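Local coordinates for protein Bd0816 (Bdellovibrio bacteriovorus HD100, PDB 5CER) that probably acts as a serine-type D-Ala-D-Ala carboxypeptidase of the S13 peptidase family, trimming the peptide stems of bacterial peptidoglycan, at residues A[28-33]-A[263-268]; A[97-102]-A[172-177]; A[51-56]-A[201-206]; A[336-341]-A[374-379]; A[343-348]-A[363-368]. The protein carries 2 engineered substitutions. All blocks are in the same frame, centred on the assembly; numbering follows the deposited sequence.

Contact 1. Residues A[28-33]-A[263-268]; sequences KFPLAA and PIYNEA. Engineered in segment 28-33: A33 (natural residue Ser).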
# COMPACT_ATOMS: atom_id res chain seq x y z
N LYS A 28 -0.03 -18.45 16.03
CA LYS A 28 -0.66 -17.83 14.87
C LYS A 28 -1.42 -16.58 15.24
O LYS A 28 -2.18 -16.56 16.19
CB LYS A 28 -1.61 -18.78 14.19
CG LYS A 28 -0.92 -19.97 13.58
CD LYS A 28 -1.90 -20.82 12.82
CE LYS A 28 -2.76 -21.63 13.75
NZ LYS A 28 -3.87 -22.23 12.97
N PHE A 29 -1.18 -15.53 14.48
CA PHE A 29 -1.91 -14.27 14.60
C PHE A 29 -2.35 -13.78 13.23
O PHE A 29 -1.68 -14.07 12.23
CB PHE A 29 -1.04 -13.18 15.29
CG PHE A 29 -0.71 -13.46 16.72
CD1 PHE A 29 -1.70 -13.37 17.71
CD2 PHE A 29 0.59 -13.77 17.11
CE1 PHE A 29 -1.38 -13.63 19.05
CE2 PHE A 29 0.92 -14.02 18.45
CZ PHE A 29 -0.07 -13.95 19.41
N PRO A 30 -3.40 -12.98 13.18
CA PRO A 30 -3.72 -12.32 11.91
C PRO A 30 -2.58 -11.49 11.31
O PRO A 30 -1.98 -10.69 12.01
CB PRO A 30 -4.90 -11.40 12.26
CG PRO A 30 -5.43 -11.93 13.54
CD PRO A 30 -4.26 -12.50 14.28
N LEU A 31 -2.33 -11.69 10.02
CA LEU A 31 -1.22 -11.06 9.31
C LEU A 31 -1.61 -9.74 8.64
O LEU A 31 -0.72 -8.89 8.46
CB LEU A 31 -0.66 -11.99 8.21
CG LEU A 31 -0.11 -13.34 8.65
CD1 LEU A 31 0.41 -14.12 7.45
CD2 LEU A 31 0.98 -13.17 9.68
N ALA A 32 -2.88 -9.57 8.27
CA ALA A 32 -3.25 -8.48 7.40
C ALA A 32 -2.34 -8.55 6.16
O ALA A 32 -1.88 -9.65 5.81
CB ALA A 32 -3.12 -7.13 8.14
N ALA A 33 -1.99 -7.41 5.55
CA ALA A 33 -1.27 -7.43 4.27
C ALA A 33 0.22 -7.85 4.33
O ALA A 33 0.82 -8.01 3.28
CB ALA A 33 -1.40 -6.08 3.58
N PRO A 263 -14.91 -11.47 11.59
CA PRO A 263 -13.82 -11.47 10.60
C PRO A 263 -13.08 -12.80 10.50
O PRO A 263 -13.03 -13.56 11.45
CB PRO A 263 -12.90 -10.35 11.11
CG PRO A 263 -13.10 -10.38 12.60
CD PRO A 263 -14.56 -10.69 12.80
N ILE A 264 -12.53 -13.07 9.32
CA ILE A 264 -11.66 -14.23 9.07
C ILE A 264 -10.43 -13.67 8.38
O ILE A 264 -10.53 -13.06 7.31
CB ILE A 264 -12.38 -15.28 8.17
CG1 ILE A 264 -13.63 -15.79 8.90
CG2 ILE A 264 -11.47 -16.46 7.80
CD1 ILE A 264 -14.72 -16.30 7.94
N TYR A 265 -9.28 -14.01 8.93
CA TYR A 265 -8.02 -13.49 8.45
C TYR A 265 -6.98 -14.61 8.18
O TYR A 265 -6.93 -15.59 8.88
CB TYR A 265 -7.46 -12.61 9.52
CG TYR A 265 -8.26 -11.39 9.85
CD1 TYR A 265 -8.54 -10.42 8.85
CD2 TYR A 265 -8.68 -11.12 11.16
CE1 TYR A 265 -9.24 -9.26 9.15
CE2 TYR A 265 -9.34 -9.95 11.47
CZ TYR A 265 -9.61 -9.01 10.46
OH TYR A 265 -10.29 -7.83 10.78
N ASN A 266 -6.09 -14.38 7.20
CA ASN A 266 -4.88 -15.17 7.07
C ASN A 266 -4.12 -15.04 8.37
O ASN A 266 -3.98 -13.91 8.91
CB ASN A 266 -3.99 -14.68 5.93
CG ASN A 266 -4.58 -14.91 4.55
OD1 ASN A 266 -5.56 -15.66 4.36
ND2 ASN A 266 -3.98 -14.26 3.56
N GLU A 267 -3.63 -16.16 8.87
CA GLU A 267 -2.84 -16.20 10.12
C GLU A 267 -1.55 -16.96 9.93
O GLU A 267 -1.51 -17.97 9.21
CB GLU A 267 -3.58 -16.96 11.18
CG GLU A 267 -4.81 -16.28 11.73
CD GLU A 267 -5.44 -17.09 12.85
OE1 GLU A 267 -5.28 -18.35 12.92
OE2 GLU A 267 -6.10 -16.44 13.68
N ALA A 268 -0.49 -16.48 10.55
CA ALA A 268 0.70 -17.29 10.67
C ALA A 268 1.46 -16.89 11.93
O ALA A 268 1.17 -15.87 12.54
CB ALA A 268 1.58 -17.15 9.43
O HOH W 1 -4.66 -15.79 16.54
O HOH W 2 -4.52 -11.44 7.32
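F29 and A268 form a hydrogen-bonded pair in a very short antiparallel ladder, in which F29 N donates to A268 O (3.1 Å) and A268 N to F29 O. The next pair, P30 with E267, is non-hydrogen-bonded, a position that asks no N-H of the proline. The touching parts run 120° apart overall, far from a straight antiparallel pair, yet L31 N still reaches N266 O at 3.0 Å. That carbonyl also receives a water, which weakly accepts from A32 N. Among the side chains, P30 CB meets Y265 obliquely, 3.9 Å from its CB. L31 lies against the partner strand, its CD1 3.8 Å from A268 CB. K28 and E267 cross at about a right angle; K28 NZ stands 4.1 Å from E267 OE1, too far for a salt bridge, and is hydrogen-bonded instead to Q244 O. A second water donates to both K28 O and E267 OE2. The chemistry implies that backbone bonds, supplemented by apolar packing and water, hold this strand edge, while the charged pair probably adds only a diffuse attraction.

Contact 2. Residues A[97-102]-A[172-177]; sequences TKIENL and PTIEVR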
# COMPACT_ATOMS: atom_id res chain seq x y z
N THR A 97 -7.25 0.83 -35.53
CA THR A 97 -8.02 1.83 -34.84
C THR A 97 -9.47 1.34 -34.57
O THR A 97 -10.20 1.88 -33.72
CB THR A 97 -7.87 3.11 -35.71
OG1 THR A 97 -7.41 4.22 -34.95
CG2 THR A 97 -9.09 3.46 -36.59
N LYS A 98 -9.88 0.27 -35.25
CA LYS A 98 -11.27 -0.22 -35.23
C LYS A 98 -11.29 -1.73 -35.12
O LYS A 98 -10.64 -2.40 -35.92
CB LYS A 98 -11.98 0.22 -36.52
CG LYS A 98 -12.32 1.70 -36.56
CD LYS A 98 -13.20 2.09 -37.76
CE LYS A 98 -13.09 3.56 -38.02
NZ LYS A 98 -14.26 4.16 -38.71
N ILE A 99 -12.03 -2.24 -34.15
CA ILE A 99 -12.24 -3.66 -33.99
C ILE A 99 -13.71 -3.98 -34.26
O ILE A 99 -14.59 -3.40 -33.63
CB ILE A 99 -11.93 -4.18 -32.57
CG1 ILE A 99 -10.65 -3.57 -31.97
CG2 ILE A 99 -11.98 -5.72 -32.53
CD1 ILE A 99 -9.32 -3.93 -32.58
N GLU A 100 -13.98 -4.91 -35.18
CA GLU A 100 -15.36 -5.39 -35.40
C GLU A 100 -15.78 -6.31 -34.25
O GLU A 100 -16.54 -5.90 -33.38
CB GLU A 100 -15.51 -6.13 -36.72
CG GLU A 100 -15.70 -5.25 -37.95
CD GLU A 100 -16.86 -4.29 -37.82
OE1 GLU A 100 -17.99 -4.77 -37.71
OE2 GLU A 100 -16.63 -3.07 -37.91
N ASN A 101 -15.27 -7.55 -34.27
CA ASN A 101 -15.62 -8.57 -33.28
C ASN A 101 -14.44 -8.79 -32.36
O ASN A 101 -13.37 -9.27 -32.78
CB ASN A 101 -15.93 -9.91 -33.95
CG ASN A 101 -17.19 -9.91 -34.75
OD1 ASN A 101 -17.31 -10.67 -35.73
ND2 ASN A 101 -18.11 -9.05 -34.42
N LEU A 102 -14.65 -8.44 -31.10
CA LEU A 102 -13.67 -8.64 -30.07
C LEU A 102 -14.17 -9.83 -29.24
O LEU A 102 -15.16 -9.74 -28.52
CB LEU A 102 -13.52 -7.36 -29.24
CG LEU A 102 -12.24 -7.16 -28.42
CD1 LEU A 102 -11.80 -5.74 -28.04
CD2 LEU A 102 -12.53 -7.92 -27.18
N PRO A 172 -4.11 8.37 -28.98
CA PRO A 172 -4.68 7.22 -29.66
C PRO A 172 -6.12 6.99 -29.31
O PRO A 172 -6.63 7.49 -28.28
CB PRO A 172 -3.87 6.07 -29.11
CG PRO A 172 -3.64 6.46 -27.68
CD PRO A 172 -3.41 7.95 -27.74
N THR A 173 -6.81 6.28 -30.18
CA THR A 173 -8.20 5.85 -29.95
C THR A 173 -8.39 4.42 -30.42
O THR A 173 -7.60 3.93 -31.21
CB THR A 173 -9.27 6.76 -30.66
OG1 THR A 173 -9.27 6.45 -32.03
CG2 THR A 173 -9.01 8.26 -30.49
N ILE A 174 -9.47 3.82 -29.94
CA ILE A 174 -9.96 2.55 -30.42
C ILE A 174 -11.50 2.57 -30.46
O ILE A 174 -12.14 3.34 -29.74
CB ILE A 174 -9.44 1.40 -29.52
CG1 ILE A 174 -9.47 0.06 -30.27
CG2 ILE A 174 -10.23 1.31 -28.23
CD1 ILE A 174 -8.38 -0.08 -31.29
N GLU A 175 -12.08 1.82 -31.39
CA GLU A 175 -13.53 1.58 -31.46
C GLU A 175 -13.72 0.07 -31.49
O GLU A 175 -12.99 -0.63 -32.19
CB GLU A 175 -14.11 2.14 -32.74
CG GLU A 175 -14.38 3.62 -32.76
CD GLU A 175 -15.08 4.06 -34.05
OE1 GLU A 175 -15.48 3.21 -34.90
OE2 GLU A 175 -15.23 5.28 -34.23
N VAL A 176 -14.72 -0.41 -30.76
CA VAL A 176 -15.05 -1.82 -30.74
C VAL A 176 -16.55 -1.95 -30.88
O VAL A 176 -17.34 -1.44 -30.09
CB VAL A 176 -14.61 -2.49 -29.42
CG1 VAL A 176 -14.86 -3.99 -29.45
CG2 VAL A 176 -13.15 -2.19 -29.18
N ARG A 177 -16.95 -2.63 -31.92
CA ARG A 177 -18.35 -2.85 -32.19
C ARG A 177 -19.01 -3.94 -31.33
O ARG A 177 -20.05 -3.69 -30.75
CB ARG A 177 -18.50 -3.27 -33.65
CG ARG A 177 -19.94 -3.20 -34.09
CD ARG A 177 -20.17 -3.18 -35.57
NE ARG A 177 -20.17 -1.86 -36.19
CZ ARG A 177 -19.92 -1.71 -37.48
NH1 ARG A 177 -19.74 -2.80 -38.21
NH2 ARG A 177 -19.88 -0.53 -38.05
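I99 and V176 lie in register in a parallel pair, preceded by K98 with E175. The backbone bonds follow the staggered parallel pattern: E175 N donates to T97 O, I99 N to E175 O at 2.7 Å, and R177 N to I99 O at 3.0 Å. Apolar packing fills the face of I99 and V176. Their side chains run side by side, I99 CG1 4.0 Å from V176 CG2, while L102, beyond the corner at E100, comes back obliquely to set its CB 3.6 Å from V176 CG1. I174 adds its CD1 tip near that of I99, and L141 and F145 of helix 130-145 cover this side. Charge gathers on the other face. E100 OE1 makes a salt bridge with R177 NH1 (2.7 Å), the carboxylate turned 73° from the guanidinium plane with OE2 over its face. K98 lies alongside E175, NZ 4.1 Å from OE1. This chemistry implies a two-faced sheet edge, oily toward the helices and charged on the reverse, where one close ion pair and one looser attraction probably reinforce the register.

Contact 3. Residues A[51-56]-A[201-206]; sequences YRHKTV and APLRTI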
# COMPACT_ATOMS: atom_id res chain seq x y z
N TYR A 51 9.38 -13.56 -14.67
CA TYR A 51 8.29 -14.06 -15.48
C TYR A 51 7.41 -12.93 -16.06
O TYR A 51 7.18 -11.87 -15.43
CB TYR A 51 7.44 -15.04 -14.65
CG TYR A 51 6.19 -15.51 -15.34
CD1 TYR A 51 6.21 -16.58 -16.22
CD2 TYR A 51 4.97 -14.88 -15.08
CE1 TYR A 51 5.07 -17.01 -16.84
CE2 TYR A 51 3.81 -15.31 -15.67
CZ TYR A 51 3.87 -16.37 -16.57
OH TYR A 51 2.71 -16.80 -17.19
N ARG A 52 6.92 -13.17 -17.26
CA ARG A 52 6.08 -12.23 -17.94
C ARG A 52 4.79 -12.90 -18.37
O ARG A 52 4.79 -13.97 -19.01
CB ARG A 52 6.85 -11.62 -19.11
CG ARG A 52 7.81 -10.52 -18.67
CD ARG A 52 8.52 -9.97 -19.89
NE ARG A 52 9.62 -9.06 -19.61
CZ ARG A 52 9.56 -7.73 -19.62
NH1 ARG A 52 8.42 -7.07 -19.83
NH2 ARG A 52 10.66 -7.05 -19.39
N HIS A 53 3.69 -12.23 -18.05
CA HIS A 53 2.36 -12.62 -18.52
C HIS A 53 2.21 -12.21 -20.00
O HIS A 53 2.22 -11.02 -20.32
CB HIS A 53 1.25 -11.99 -17.68
CG HIS A 53 1.27 -12.42 -16.25
ND1 HIS A 53 0.36 -13.32 -15.71
CD2 HIS A 53 2.10 -12.07 -15.24
CE1 HIS A 53 0.65 -13.51 -14.44
NE2 HIS A 53 1.69 -12.75 -14.13
N LYS A 54 2.14 -13.20 -20.88
CA LYS A 54 2.18 -13.03 -22.34
C LYS A 54 0.80 -13.20 -22.89
O LYS A 54 0.39 -14.33 -23.23
CB LYS A 54 3.12 -14.07 -23.00
CG LYS A 54 4.59 -13.87 -22.67
CD LYS A 54 5.49 -14.97 -23.21
CE LYS A 54 6.62 -15.33 -22.23
NZ LYS A 54 6.16 -15.67 -20.82
N THR A 55 0.09 -12.07 -22.99
CA THR A 55 -1.22 -12.05 -23.56
C THR A 55 -1.10 -12.02 -25.09
O THR A 55 -0.42 -11.18 -25.67
CB THR A 55 -2.02 -10.87 -22.98
OG1 THR A 55 -1.91 -10.83 -21.54
CG2 THR A 55 -3.48 -10.99 -23.33
N VAL A 56 -1.78 -12.96 -25.76
CA VAL A 56 -1.70 -13.07 -27.22
C VAL A 56 -2.98 -12.51 -27.90
O VAL A 56 -4.10 -12.80 -27.49
CB VAL A 56 -1.43 -14.52 -27.68
CG1 VAL A 56 -1.18 -14.56 -29.18
CG2 VAL A 56 -0.23 -15.09 -26.95
N ALA A 201 4.93 -6.18 -17.61
CA ALA A 201 6.17 -5.98 -16.89
C ALA A 201 6.62 -7.30 -16.23
O ALA A 201 5.79 -8.19 -16.00
CB ALA A 201 5.99 -4.89 -15.86
N PRO A 202 7.92 -7.43 -15.94
CA PRO A 202 8.37 -8.62 -15.23
C PRO A 202 7.74 -8.74 -13.84
O PRO A 202 7.36 -7.74 -13.25
CB PRO A 202 9.88 -8.42 -15.12
CG PRO A 202 10.12 -6.98 -15.36
CD PRO A 202 9.03 -6.50 -16.23
N LEU A 203 7.58 -9.98 -13.39
CA LEU A 203 6.79 -10.29 -12.22
C LEU A 203 7.27 -9.48 -11.03
O LEU A 203 6.44 -8.97 -10.26
CB LEU A 203 6.85 -11.78 -11.89
CG LEU A 203 6.08 -12.22 -10.64
CD1 LEU A 203 4.58 -12.00 -10.79
CD2 LEU A 203 6.39 -13.68 -10.27
N ARG A 204 8.58 -9.37 -10.88
CA ARG A 204 9.14 -8.62 -9.77
C ARG A 204 8.59 -7.18 -9.67
O ARG A 204 8.41 -6.68 -8.56
CB ARG A 204 10.67 -8.61 -9.81
CG ARG A 204 11.26 -7.73 -10.85
CD ARG A 204 12.75 -7.95 -10.97
NE ARG A 204 13.16 -6.93 -11.92
CZ ARG A 204 13.58 -7.03 -13.15
NH1 ARG A 204 13.83 -8.20 -13.70
NH2 ARG A 204 13.81 -5.94 -13.81
N THR A 205 8.32 -6.54 -10.82
CA THR A 205 7.76 -5.20 -10.85
C THR A 205 6.26 -5.17 -10.58
O THR A 205 5.78 -4.26 -9.91
CB THR A 205 8.12 -4.52 -12.17
OG1 THR A 205 9.55 -4.53 -12.25
CG2 THR A 205 7.61 -3.07 -12.22
N ILE A 206 5.54 -6.16 -11.06
CA ILE A 206 4.14 -6.33 -10.68
C ILE A 206 4.05 -6.49 -9.13
O ILE A 206 3.20 -5.92 -8.49
CB ILE A 206 3.51 -7.54 -11.39
CG1 ILE A 206 3.35 -7.27 -12.87
CG2 ILE A 206 2.15 -7.86 -10.76
CD1 ILE A 206 2.78 -8.40 -13.70
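R52 lies along P202, both side chains pointing the same way, and can be followed atom by atom. From CB, chi1 of -80° puts CG anti to the carbonyl carbon, and CG is the first atom to touch, 4.0 Å from P202 CA. The extended run through CD and NE then carries the guanidinium to the CD corner of P202, which lies 3.4 Å above one face, offset toward the rim, and meets CZ and NH2. At the tip, NH1 passes A201 CA and donates to S200 O, whereas NH2 forms a salt bridge with D393; these outside partners fix the rotation of the flat group. Beside it, Y51 O receives L203 N at 2.8 Å, a weak bond bent to 126°, so a first-turn amide of the helix finds an acceptor across the contact. H53 brings CD2 within 4.0 Å of I206 CD1 and has L203 CD1 at its edge. Its ring is steadied by Y51 CE2, over the centre of one face, and by S74 O, which bonds ND1. P202 occupies the N-cap position of helix 203-213, its O taking T205 N and I206 N. The contact thus joins the approach to strand 54-61 with the exit from strand 194-199, consistent with the paired crossings between the catalytic domain and an inserted domain in S13 enzymes.

Contact 4. Residues A[336-341]-A[374-379]; sequences TKEGEF and NKRSGP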
# COMPACT_ATOMS: atom_id res chain seq x y z
N THR A 336 21.31 -1.37 9.43
CA THR A 336 21.94 -0.72 10.56
C THR A 336 23.43 -0.86 10.45
O THR A 336 23.94 -1.66 9.66
CB THR A 336 21.51 -1.39 11.87
OG1 THR A 336 22.20 -2.64 12.05
CG2 THR A 336 20.01 -1.66 11.90
N LYS A 337 24.15 -0.13 11.29
CA LYS A 337 25.61 -0.24 11.32
C LYS A 337 26.13 -1.62 11.73
O LYS A 337 27.31 -1.89 11.56
CB LYS A 337 26.23 0.89 12.17
CG LYS A 337 26.01 2.26 11.56
CD LYS A 337 26.85 3.35 12.21
CE LYS A 337 26.49 4.76 11.72
NZ LYS A 337 25.20 5.25 12.31
N GLU A 338 25.30 -2.47 12.34
CA GLU A 338 25.66 -3.86 12.64
C GLU A 338 25.14 -4.85 11.60
O GLU A 338 25.13 -6.05 11.86
CB GLU A 338 25.15 -4.25 14.01
CG GLU A 338 25.83 -3.51 15.14
CD GLU A 338 25.20 -3.80 16.48
OE1 GLU A 338 24.45 -4.80 16.59
OE2 GLU A 338 25.45 -3.03 17.43
N GLY A 339 24.68 -4.36 10.44
CA GLY A 339 24.19 -5.21 9.37
C GLY A 339 22.70 -5.07 9.19
O GLY A 339 22.04 -4.23 9.85
N GLU A 340 22.17 -5.91 8.31
CA GLU A 340 20.74 -5.99 8.04
C GLU A 340 20.06 -7.04 8.90
O GLU A 340 20.66 -8.04 9.27
CB GLU A 340 20.49 -6.27 6.59
CG GLU A 340 21.07 -5.22 5.66
CD GLU A 340 20.72 -5.49 4.20
OE1 GLU A 340 21.16 -6.53 3.66
OE2 GLU A 340 19.98 -4.68 3.58
N PHE A 341 18.83 -6.76 9.32
CA PHE A 341 18.09 -7.65 10.25
C PHE A 341 16.66 -7.80 9.72
O PHE A 341 16.00 -6.79 9.46
CB PHE A 341 18.03 -7.06 11.69
CG PHE A 341 19.37 -7.06 12.41
CD1 PHE A 341 20.31 -6.09 12.12
CD2 PHE A 341 19.67 -8.03 13.36
CE1 PHE A 341 21.55 -6.10 12.75
CE2 PHE A 341 20.89 -8.05 14.01
CZ PHE A 341 21.83 -7.07 13.72
N ASN A 374 18.23 1.76 17.05
CA ASN A 374 19.08 2.30 18.08
C ASN A 374 20.02 1.28 18.69
O ASN A 374 21.21 1.56 18.82
CB ASN A 374 18.24 2.92 19.20
CG ASN A 374 17.51 4.19 18.77
OD1 ASN A 374 17.94 4.90 17.85
ND2 ASN A 374 16.46 4.53 19.51
N LYS A 375 19.46 0.13 19.06
CA LYS A 375 20.21 -0.95 19.68
C LYS A 375 21.17 -1.65 18.74
O LYS A 375 22.05 -2.37 19.19
CB LYS A 375 19.24 -2.00 20.22
CG LYS A 375 18.41 -1.57 21.40
CD LYS A 375 19.29 -1.35 22.63
CE LYS A 375 18.51 -1.44 23.93
NZ LYS A 375 19.45 -1.71 25.06
N ARG A 376 21.02 -1.45 17.45
CA ARG A 376 21.99 -1.93 16.47
C ARG A 376 22.90 -0.80 15.89
O ARG A 376 23.37 -0.86 14.73
CB ARG A 376 21.22 -2.72 15.41
CG ARG A 376 20.82 -4.06 15.96
CD ARG A 376 19.57 -4.58 15.34
NE ARG A 376 19.12 -5.73 16.14
CZ ARG A 376 18.36 -5.66 17.25
NH1 ARG A 376 17.93 -4.49 17.72
NH2 ARG A 376 18.03 -6.77 17.90
N SER A 377 23.16 0.20 16.73
CA SER A 377 24.12 1.28 16.44
C SER A 377 23.70 2.23 15.32
O SER A 377 24.52 2.91 14.72
CB SER A 377 25.54 0.73 16.22
OG SER A 377 26.09 0.23 17.43
N GLY A 378 22.39 2.35 15.11
CA GLY A 378 21.84 3.37 14.24
C GLY A 378 21.68 2.91 12.81
O GLY A 378 22.09 1.83 12.44
N PRO A 379 21.06 3.75 12.00
CA PRO A 379 20.72 3.34 10.66
C PRO A 379 21.91 3.36 9.73
O PRO A 379 22.85 4.13 9.94
CB PRO A 379 19.70 4.40 10.24
CG PRO A 379 20.03 5.61 11.04
CD PRO A 379 20.55 5.09 12.34
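T336 and P379 form a single backbone bridge, extended by the bond from K337 N to G378 O (3.1 Å) and by a weak one from E338 N to R376 O. Among the side chains, R376 covers the most ground, although it is poorly ordered. Extended from CG to NE, it lays CD over the centre of the F341 ring, 3.5 Å from the centroid, in a CH-pi contact. Its guanidinium stands nearly upright on that face, the two planes 82° apart, and CZ lies 5.0 Å from the centroid, a cation-pi geometry; NH1 is held by L372 O. E338 crosses R376 at about a right angle and ends at S377, whose OG donates weakly to OE2 at 3.3 Å. K337 runs along S377 O, to which NZ makes a further weak bond. T336, with OG1 between the backbone N and the carbonyl carbon (chi1 76°), faces R376 CB at 3.5 Å from OG1. The same OG1 accepts from E338 N and donates to G339 O at 2.7 Å, on a lone pair. Nearby, N374 ND2 bonds to the backbone of another protein chain in the assembly. Two classical elements therefore meet: a type I turn from T336 to G339, braced by an ST turn and joining two strands as a beta hairpin, and the Schellman motif ending helix 356-375, with S377 at positive phi as its C-prime residue.

Contact 5. Residues A[343-348]-A[363-368]; sequences FAILLH and QMIKNK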
# COMPACT_ATOMS: atom_id res chain seq x y z
N PHE A 343 12.74 -8.62 10.44
CA PHE A 343 11.85 -8.42 11.54
C PHE A 343 10.43 -8.68 11.10
O PHE A 343 10.07 -8.51 9.92
CB PHE A 343 11.93 -7.01 12.10
CG PHE A 343 11.33 -5.95 11.18
CD1 PHE A 343 9.97 -5.67 11.21
CD2 PHE A 343 12.12 -5.26 10.26
CE1 PHE A 343 9.41 -4.79 10.31
CE2 PHE A 343 11.56 -4.34 9.40
CZ PHE A 343 10.20 -4.11 9.41
N ALA A 344 9.59 -9.04 12.08
CA ALA A 344 8.12 -9.01 11.92
C ALA A 344 7.51 -8.50 13.23
O ALA A 344 7.91 -8.94 14.31
CB ALA A 344 7.61 -10.38 11.55
N ILE A 345 6.55 -7.59 13.11
CA ILE A 345 5.86 -6.99 14.25
C ILE A 345 4.39 -7.10 14.05
O ILE A 345 3.84 -6.65 13.00
CB ILE A 345 6.23 -5.51 14.38
CG1 ILE A 345 7.73 -5.35 14.66
CG2 ILE A 345 5.46 -4.88 15.52
CD1 ILE A 345 8.24 -3.94 14.38
N LEU A 346 3.72 -7.74 14.98
CA LEU A 346 2.31 -7.98 14.88
C LEU A 346 1.61 -7.35 16.10
O LEU A 346 1.86 -7.76 17.22
CB LEU A 346 2.06 -9.51 14.80
CG LEU A 346 2.85 -10.19 13.60
CD1 LEU A 346 2.89 -11.70 13.58
CD2 LEU A 346 2.08 -9.83 12.36
N LEU A 347 0.72 -6.40 15.85
CA LEU A 347 -0.10 -5.78 16.89
C LEU A 347 -1.60 -6.09 16.72
O LEU A 347 -2.11 -6.27 15.60
CB LEU A 347 0.06 -4.25 16.88
CG LEU A 347 1.31 -3.38 17.09
CD1 LEU A 347 1.13 -2.10 17.90
CD2 LEU A 347 2.23 -4.32 17.78
N HIS A 348 -2.31 -6.17 17.85
CA HIS A 348 -3.77 -6.26 17.87
C HIS A 348 -4.32 -4.86 17.92
O HIS A 348 -3.70 -3.96 18.55
CB HIS A 348 -4.23 -7.07 19.10
CG HIS A 348 -5.73 -7.14 19.23
ND1 HIS A 348 -6.50 -8.18 18.73
CD2 HIS A 348 -6.60 -6.27 19.78
CE1 HIS A 348 -7.77 -7.94 18.98
NE2 HIS A 348 -7.87 -6.79 19.62
N GLN A 363 2.15 4.43 15.27
CA GLN A 363 3.29 5.08 15.90
C GLN A 363 4.02 4.14 16.89
O GLN A 363 5.24 4.28 17.08
CB GLN A 363 2.90 6.39 16.54
CG GLN A 363 4.08 7.33 16.79
CD GLN A 363 4.80 7.74 15.52
OE1 GLN A 363 4.16 7.99 14.48
NE2 GLN A 363 6.14 7.77 15.56
N MET A 364 3.31 3.18 17.49
CA MET A 364 3.96 2.17 18.33
C MET A 364 4.92 1.33 17.49
O MET A 364 6.04 1.11 17.87
CB MET A 364 2.95 1.25 19.00
CG MET A 364 2.16 1.89 20.13
SD MET A 364 0.91 0.78 20.85
CE MET A 364 1.85 -0.64 21.40
N ILE A 365 4.47 0.90 16.32
CA ILE A 365 5.30 0.10 15.43
C ILE A 365 6.53 0.89 15.02
O ILE A 365 7.65 0.37 15.03
CB ILE A 365 4.49 -0.39 14.20
CG1 ILE A 365 3.49 -1.47 14.62
CG2 ILE A 365 5.41 -0.95 13.12
CD1 ILE A 365 2.51 -1.87 13.53
N LYS A 366 6.32 2.15 14.66
CA LYS A 366 7.43 3.00 14.20
C LYS A 366 8.48 3.21 15.28
O LYS A 366 9.69 3.19 14.99
CB LYS A 366 6.91 4.37 13.71
CG LYS A 366 6.19 4.28 12.37
CD LYS A 366 5.52 5.59 12.05
CE LYS A 366 4.72 5.47 10.75
NZ LYS A 366 4.24 6.80 10.30
N ASN A 367 8.01 3.42 16.49
CA ASN A 367 8.91 3.60 17.60
C ASN A 367 9.64 2.31 17.96
O ASN A 367 10.81 2.34 18.34
CB ASN A 367 8.17 4.19 18.80
CG ASN A 367 7.73 5.63 18.57
OD1 ASN A 367 8.18 6.34 17.62
ND2 ASN A 367 6.91 6.10 19.46
N LYS A 368 8.97 1.18 17.76
CA LYS A 368 9.60 -0.11 17.99
C LYS A 368 10.71 -0.34 17.02
O LYS A 368 11.80 -0.70 17.40
CB LYS A 368 8.57 -1.22 17.87
CG LYS A 368 8.71 -2.30 18.92
CD LYS A 368 7.44 -3.15 18.96
CE LYS A 368 6.91 -3.52 20.33
NZ LYS A 368 7.38 -2.76 21.50
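I365 reaches from the helix between two strand residues, its CG1 3.8 Å from L347 CG and 4.0 Å from I345 CG2. In both pairs the side chains slide past each other in opposite directions. M364, less well ordered, crosses L347 obliquely and bends at chi3 (58°) to bring its methyl CE 3.9 Å from L347 CD1. On the next turn, the aliphatic part of K368 lies near the same I345 branch, CD to CG2 4.3 Å. Segments 343-348 and 363-368 run nearly antiparallel, 152° between their directions with 9.9 Å between axes, as when a C-terminal helix covers the central antiparallel sheet in the penicillin-recognising, serine beta-lactamase-like fold. Further out, K328 and L330 of the neighbouring strand back I365, V7 and I369 also touch I345, and V2 touches both L347 and M364. K368 NZ forms a salt bridge with E22, fixing the polar tip beyond its apolar stem. The far side of the helix faces another protein chain, where K366 NZ pairs with an acidic side chain.

Contacts 4 and 5 share strand 339-348 and helix 356-375, with centres 17 Å apart: the same strand and helix pack in contact 5 and meet again in contact 4 at the start of the strand and the end of the helix. Contact 1 adjoins contact 5 directly, P30 O lying 4.2 Å from L346 CD2. Contacts 2 and 3 reach the same mixed sheet, contact 2 at the far end of the molecule, 51 Å between centres from contact 5, and contact 3 nearer the middle. The likely active site adjoins contact 1: engineered A33, serine in nature, touches S214 and K320, consistent with the SxxK, SxN and KTG motifs of this family. Contact 3 comes within about 12 Å of contact 1 at nearest atoms.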